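Local coordinates for probable serine protease HTRA3 (Homo sapiens, PDB 2P3W), which is a probable serine protease of the HtrA family whose PDZ domain, the part modelled, binds peptides ending in a hydrophobic carboxyl terminus, at the interface of chains A and B. Residues are numbered along the deposited sequence; one frame, centred on the assembly and turned at random. Chains: chain A/B, Probable serine protease HTRA3.

The interface of chains A and B. Residues chain A 12, 70-71, 74; chain B 109-110.
A:Met12 and B:Arg110 supply the apolar centre. The thioether methyl CE of A:Met12 lies 3.9 Å from the guanidinium carbon CZ of B:Arg110, and the arginine's CG comes similarly near that methyl. The methionine is extended beyond CG, reaching from strand 10-14 towards the arginine's far end; the two side chains run at a slant to one another. At the base of both side chains the backbones pair as an antiparallel bridge. A:Met12 N donates to B:Arg110 O at 2.9 Å, nearly straight at the hydrogen but from above the carbonyl plane. The return bond, from B:Arg110 N to A:Met12 O, is 3.1 Å long and does lie in the carbonyl plane.

Further out, the arginine stays extended from CG to NE before the guanidinium turns (chi4 -78°) to bring an edge against the start of helix 70-79. Here A:Gln74 crosses it at about a right angle, amide and guanidinium planes 68° apart. Its side-chain oxygen OE1 takes a bent hydrogen bond from B:Arg110 NE at 2.9 Å, the donor standing well above the amide plane; NH2 adds a weak one to the same oxygen. On the A:Ser70 side, the hydroxyl OG hydrogen-bonds NH1 of B:Arg110 at 3.1 Å, while A:Ser71 CA meets the guanidinium edge in plane. Polar partners from successive helical turns thus restrict the guanidinium's rotation.

The reciprocal tail exchange probably reflects the fused ligand rather than a natural dimer. This is the peptide-binding groove of a PDZ domain, between strand and helix. The phage-derived FGRWV tail of chain B adds a strand here, and the arginine grip likely contributes to sequence preference upstream of the C-terminus.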
ATOM      1  N   MET A  12       0.521  -7.868   3.283  1.00 17.09           N
ATOM      2  CA  MET A  12       0.596  -9.084   4.061  1.00 17.03           C
ATOM      3  C   MET A  12       0.989 -10.263   3.195  1.00 17.06           C
ATOM      4  O   MET A  12       0.680 -10.315   1.992  1.00 15.70           O
ATOM      5  CB  MET A  12      -0.760  -9.352   4.741  1.00 23.46           C
ATOM      6  CG  MET A  12      -1.921  -9.566   3.787  1.00 23.32           C
ATOM      7  SD  MET A  12      -3.463 -10.061   4.556  1.00 24.79           S
ATOM      8  CE  MET A  12      -4.545 -10.010   3.176  1.00 26.84           C
ATOM      9  N   SER A  70      -3.612 -15.486   4.491  1.00 16.31           N
ATOM     10  CA  SER A  70      -3.938 -14.070   4.305  1.00 18.25           C
ATOM     11  C   SER A  70      -5.429 -13.822   3.990  1.00 17.28           C
ATOM     12  O   SER A  70      -6.005 -12.814   4.443  1.00 18.76           O
ATOM     13  CB  SER A  70      -3.029 -13.459   3.246  1.00 21.13           C
ATOM     14  OG  SER A  70      -3.254 -14.051   1.984  1.00 34.32           O
ATOM     15  N   SER A  71      -6.070 -14.733   3.268  1.00 18.42           N
ATOM     16  CA  SER A  71      -7.498 -14.580   2.942  1.00 16.15           C
ATOM     17  C   SER A  71      -8.370 -14.418   4.190  1.00 15.50           C
ATOM     18  O   SER A  71      -9.429 -13.746   4.149  1.00 20.01           O
ATOM     19  CB  SER A  71      -7.986 -15.770   2.113  1.00 21.97           C
ATOM     20  OG  SER A  71      -7.918 -16.987   2.849  1.00 24.57           O
ATOM     21  N   GLN A  74      -7.944 -10.762   5.326  1.00 17.81           N
ATOM     22  CA  GLN A  74      -8.768  -9.979   4.392  1.00 19.01           C
ATOM     23  C   GLN A  74     -10.258 -10.024   4.798  1.00 18.06           C
ATOM     24  O   GLN A  74     -10.935  -8.988   4.841  1.00 18.06           O
ATOM     25  CB  GLN A  74      -8.596 -10.507   2.969  1.00 19.94           C
ATOM     26  CG  GLN A  74      -9.178  -9.574   1.935  1.00 27.03           C
ATOM     27  CD  GLN A  74      -9.099 -10.116   0.527  1.00 31.71           C
ATOM     28  OE1 GLN A  74      -8.293 -11.008   0.229  1.00 41.81           O
ATOM     29  NE2 GLN A  74      -9.949  -9.588  -0.358  1.00 32.14           N
TER
ATOM     30  N   GLY B 109       2.688 -10.573  -1.962  1.00 18.76           N
ATOM     31  CA  GLY B 109       1.528 -10.626  -1.059  1.00 17.74           C
ATOM     32  C   GLY B 109       0.419  -9.721  -1.565  1.00 17.68           C
ATOM     33  O   GLY B 109       0.203  -9.610  -2.774  1.00 17.40           O
ATOM     34  N   ARG B 110      -0.295  -9.085  -0.642  1.00 17.10           N
ATOM     35  CA  ARG B 110      -1.272  -8.081  -1.025  1.00 19.81           C
ATOM     36  C   ARG B 110      -1.574  -7.086   0.056  1.00 18.92           C
ATOM     37  O   ARG B 110      -1.497  -7.411   1.233  1.00 17.50           O
ATOM     38  CB  ARG B 110      -2.576  -8.700  -1.499  1.00 24.42           C
ATOM     39  CG  ARG B 110      -3.355  -9.440  -0.502  1.00 26.68           C
ATOM     40  CD  ARG B 110      -4.661  -9.911  -1.178  1.00 33.38           C
ATOM     41  NE  ARG B 110      -5.450 -10.766  -0.312  1.00 35.86           N
ATOM     42  CZ  ARG B 110      -5.199 -12.053  -0.082  1.00 40.00           C
ATOM     43  NH1 ARG B 110      -4.152 -12.662  -0.624  1.00 43.61           N
ATOM     44  NH2 ARG B 110      -5.999 -12.738   0.721  1.00 36.77           N
TER